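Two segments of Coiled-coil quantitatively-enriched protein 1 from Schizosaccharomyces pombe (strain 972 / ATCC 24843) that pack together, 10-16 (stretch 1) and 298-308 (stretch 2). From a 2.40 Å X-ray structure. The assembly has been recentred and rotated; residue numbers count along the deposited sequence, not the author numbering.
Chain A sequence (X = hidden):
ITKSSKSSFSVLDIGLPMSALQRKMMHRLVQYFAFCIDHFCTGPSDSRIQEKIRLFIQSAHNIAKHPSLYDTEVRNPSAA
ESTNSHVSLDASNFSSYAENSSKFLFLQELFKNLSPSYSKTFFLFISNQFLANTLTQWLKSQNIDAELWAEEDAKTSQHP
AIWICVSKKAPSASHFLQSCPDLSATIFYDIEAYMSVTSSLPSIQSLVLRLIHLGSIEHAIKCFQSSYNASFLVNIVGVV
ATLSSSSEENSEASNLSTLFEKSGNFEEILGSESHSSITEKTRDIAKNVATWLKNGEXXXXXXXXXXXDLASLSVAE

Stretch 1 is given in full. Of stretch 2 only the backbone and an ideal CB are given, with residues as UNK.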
# COMPACT_ATOMS: atom_id res chain seq x y z
N SER A 10 -13.21 -29.48 27.18
CA SER A 10 -14.42 -28.74 27.64
C SER A 10 -14.87 -27.76 26.56
O SER A 10 -16.06 -27.68 26.25
CB SER A 10 -14.15 -28.03 28.95
OG SER A 10 -15.36 -27.78 29.64
N VAL A 11 -13.89 -27.03 26.00
CA VAL A 11 -14.09 -26.12 24.89
C VAL A 11 -13.76 -26.87 23.60
O VAL A 11 -12.63 -27.29 23.40
CB VAL A 11 -13.19 -24.88 25.05
CG1 VAL A 11 -13.29 -23.93 23.86
CG2 VAL A 11 -13.46 -24.14 26.35
N LEU A 12 -14.77 -27.04 22.73
CA LEU A 12 -14.62 -27.83 21.52
C LEU A 12 -14.85 -26.96 20.28
O LEU A 12 -15.74 -26.11 20.26
CB LEU A 12 -15.61 -29.00 21.55
CG LEU A 12 -15.46 -29.98 22.71
CD1 LEU A 12 -16.64 -30.93 22.77
CD2 LEU A 12 -14.15 -30.76 22.61
N ASP A 13 -14.05 -27.21 19.23
CA ASP A 13 -14.08 -26.44 18.00
C ASP A 13 -14.85 -27.19 16.92
O ASP A 13 -14.69 -28.40 16.76
CB ASP A 13 -12.67 -26.14 17.49
CG ASP A 13 -11.79 -25.47 18.52
OD1 ASP A 13 -12.33 -24.74 19.37
OD2 ASP A 13 -10.56 -25.69 18.46
N ILE A 14 -15.66 -26.44 16.17
CA ILE A 14 -16.35 -26.93 14.99
C ILE A 14 -15.80 -26.18 13.78
O ILE A 14 -16.13 -25.01 13.56
CB ILE A 14 -17.88 -26.77 15.14
CG1 ILE A 14 -18.40 -27.49 16.38
CG2 ILE A 14 -18.60 -27.21 13.88
CD1 ILE A 14 -19.78 -27.07 16.83
N GLY A 15 -14.94 -26.86 13.02
CA GLY A 15 -14.36 -26.29 11.82
C GLY A 15 -15.35 -26.32 10.66
O GLY A 15 -15.77 -27.39 10.23
N LEU A 16 -15.70 -25.13 10.16
CA LEU A 16 -16.65 -24.98 9.07
C LEU A 16 -15.97 -24.26 7.92
O LEU A 16 -15.25 -23.29 8.13
CB LEU A 16 -17.86 -24.18 9.57
CG LEU A 16 -18.74 -24.87 10.61
CD1 LEU A 16 -19.66 -23.86 11.28
CD2 LEU A 16 -19.55 -25.99 9.97
N UNK A 298 -20.55 -36.94 25.40
CA UNK A 298 -19.35 -37.65 25.82
C UNK A 298 -18.10 -36.95 25.28
O UNK A 298 -17.96 -36.76 24.07
CB UNK A 298 -19.40 -39.10 25.35
N UNK A 299 -17.17 -36.60 26.18
CA UNK A 299 -15.89 -36.03 25.80
C UNK A 299 -15.13 -37.02 24.92
O UNK A 299 -14.44 -36.62 23.98
CB UNK A 299 -15.07 -35.66 27.04
N UNK A 300 -15.30 -38.32 25.22
CA UNK A 300 -14.51 -39.40 24.65
C UNK A 300 -15.01 -39.82 23.27
O UNK A 300 -14.29 -40.50 22.55
CB UNK A 300 -14.52 -40.60 25.59
N UNK A 301 -16.24 -39.44 22.91
CA UNK A 301 -16.78 -39.88 21.63
C UNK A 301 -17.10 -38.68 20.73
O UNK A 301 -17.89 -38.80 19.80
CB UNK A 301 -18.03 -40.73 21.85
N UNK A 302 -16.45 -37.55 21.02
CA UNK A 302 -16.48 -36.36 20.18
C UNK A 302 -16.08 -36.74 18.75
O UNK A 302 -14.98 -37.25 18.54
CB UNK A 302 -15.55 -35.28 20.74
N UNK A 303 -16.95 -36.53 17.74
CA UNK A 303 -16.72 -37.08 16.40
C UNK A 303 -15.92 -36.25 15.40
O UNK A 303 -15.62 -36.72 14.31
CB UNK A 303 -18.08 -37.37 15.77
N UNK A 304 -15.57 -35.01 15.78
CA UNK A 304 -14.93 -34.10 14.84
C UNK A 304 -13.42 -34.13 15.01
O UNK A 304 -12.92 -34.17 16.14
CB UNK A 304 -15.46 -32.68 15.03
N UNK A 305 -12.63 -34.08 13.91
CA UNK A 305 -11.18 -33.90 14.02
C UNK A 305 -10.95 -32.47 14.50
O UNK A 305 -11.77 -31.59 14.25
CB UNK A 305 -10.47 -34.17 12.69
N UNK A 306 -9.84 -32.19 15.22
CA UNK A 306 -9.55 -30.83 15.67
C UNK A 306 -9.11 -30.00 14.46
O UNK A 306 -8.83 -30.55 13.41
CB UNK A 306 -8.48 -30.83 16.76
N UNK A 307 -9.09 -28.68 14.63
CA UNK A 307 -8.60 -27.81 13.56
C UNK A 307 -7.12 -28.10 13.33
O UNK A 307 -6.38 -28.28 14.29
CB UNK A 307 -8.82 -26.33 13.90
N UNK A 308 -6.72 -28.15 12.06
CA UNK A 308 -5.33 -28.44 11.71
C UNK A 308 -4.44 -27.30 12.20
O UNK A 308 -4.84 -26.15 12.20
CB UNK A 308 -5.17 -28.64 10.20

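Stretch 1 runs as a strand from V11 to L16, and the second segment passes along it without regular secondary structure and without a direct hydrogen bond between the two. At position 298 no atom of stretch 1 lies within 5.5 Å of the CB, so this contact sets no preference; the residue is N298.

At position 299 the CB leaves sideways and finds nothing of stretch 1 within 5.5 Å. A short side chain would make no contact, whereas a long or aromatic one could extend to S10 and L12. The residue is F299. With chi1 at t, its ring end comes nearer than its CB: F299 CE1 lies 4.1 Å from S10 N and makes a loose apolar contact with L12 CD2 at 4.4 Å; both approach the ring obliquely.

Positions 300 and 301 are again out of reach, and small or polar residues fit both: they are S300 and S301. A weak hydrogen bond runs from S301 N to N298 O (3.4 Å).

Position 302 points toward the strand, its ideal CB 4.9 Å from L12 CD1. Ahead lie the methyls of L12, the carbonyl of D13 and the flank of I14. Leucine, methionine or an aromatic could use the apolar part, a donor could address the D13 carbonyl, directly or through water, and a large side chain could span all three residues. The deposited residue is W302. L12 CD1 sits over one face of the W302 indole, 3.8 Å from the centroid of the six-membered ring and 19° off its normal, a CH-pi contact. D13 O meets the ring edge at W302 CZ2 (3.5 Å), and I14 CG1 lies 4.1 Å from W302 CH2. The indole nitrogen reaches the same carbonyl indirectly: a water O accepts from W302 NE1 and donates to D13 O, 2.9 Å from each.

Position 303 is out of reach; its phi of -89° admits proline among others, and it is P303. At 304 the CB points toward the strand, 4.7 Å from D13 O, with I14 CG1 beyond. A branched aliphatic or methionine would suit. L304, in the m,t rotamer, brings L304 CD1 to 4.0 Å from I14 CG1.

Positions 305 and 306 point sideways with no close partner. Their phi values of -70° and -73° would admit proline, and they are P305 and P306. P305 O also accepts from the water O at W302 NE1, at 3.0 Å.

Position 307 points toward the strand again, its ideal CB 4.9 Å from D13 OD2, near G15, which has no side chain to fill the gap. A hydrogen-bond donor or basic group could address the carboxylate, but an aliphatic chain could occupy the space over the glycine. L307 does the latter: L307 CD2 packs 3.7 Å from G15 CA, where an ideal CB on the glycine would clash. D13 OD2 is served by a water that accepts from L307 N and donates to D13 OD2. Position 308, like 298, has no atom of stretch 1 within 5.5 Å of its CB; it is M308.

Stretch 2 (298-308) NFSSWPLPPLM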
# COMPACT_ATOMS: atom_id res chain seq x y z
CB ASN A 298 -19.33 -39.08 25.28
CG ASN A 298 -20.32 -40.00 25.98
OD1 ASN A 298 -20.02 -40.55 27.04
ND2 ASN A 298 -21.49 -40.18 25.38
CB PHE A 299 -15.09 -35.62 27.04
CG PHE A 299 -13.75 -34.99 26.75
CD1 PHE A 299 -13.65 -33.79 26.07
CD2 PHE A 299 -12.57 -35.61 27.18
CE1 PHE A 299 -12.41 -33.22 25.81
CE2 PHE A 299 -11.34 -35.03 26.92
CZ PHE A 299 -11.25 -33.84 26.23
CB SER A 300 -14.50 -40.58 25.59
OG SER A 300 -15.81 -41.10 25.75
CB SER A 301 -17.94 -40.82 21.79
OG SER A 301 -19.09 -40.13 22.27
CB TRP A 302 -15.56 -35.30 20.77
CG TRP A 302 -15.37 -34.07 19.93
CD1 TRP A 302 -14.22 -33.68 19.30
CD2 TRP A 302 -16.36 -33.07 19.63
NE1 TRP A 302 -14.43 -32.50 18.63
CE2 TRP A 302 -15.73 -32.10 18.82
CE3 TRP A 302 -17.71 -32.89 19.97
CZ2 TRP A 302 -16.41 -30.98 18.34
CZ3 TRP A 302 -18.37 -31.79 19.50
CH2 TRP A 302 -17.73 -30.84 18.69
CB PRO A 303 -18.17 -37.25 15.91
CG PRO A 303 -18.88 -36.04 16.49
CD PRO A 303 -18.22 -35.79 17.83
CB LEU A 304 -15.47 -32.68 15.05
CG LEU A 304 -16.96 -32.47 14.77
CD1 LEU A 304 -17.30 -30.98 14.76
CD2 LEU A 304 -17.37 -33.10 13.45
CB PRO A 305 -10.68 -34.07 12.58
CG PRO A 305 -11.87 -33.70 11.72
CD PRO A 305 -13.08 -34.16 12.51
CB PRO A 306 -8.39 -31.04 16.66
CG PRO A 306 -7.68 -32.26 16.13
CD PRO A 306 -8.78 -33.14 15.58
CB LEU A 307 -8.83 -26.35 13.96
CG LEU A 307 -10.29 -25.91 14.02
CD1 LEU A 307 -10.43 -24.64 14.84
CD2 LEU A 307 -10.84 -25.70 12.62
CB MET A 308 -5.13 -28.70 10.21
CG MET A 308 -5.44 -27.51 9.32
SD MET A 308 -5.07 -27.88 7.58
CE MET A 308 -6.35 -29.09 7.21
O HOH W 1 -12.88 -30.66 16.93
O HOH W 2 -9.52 -28.12 17.35
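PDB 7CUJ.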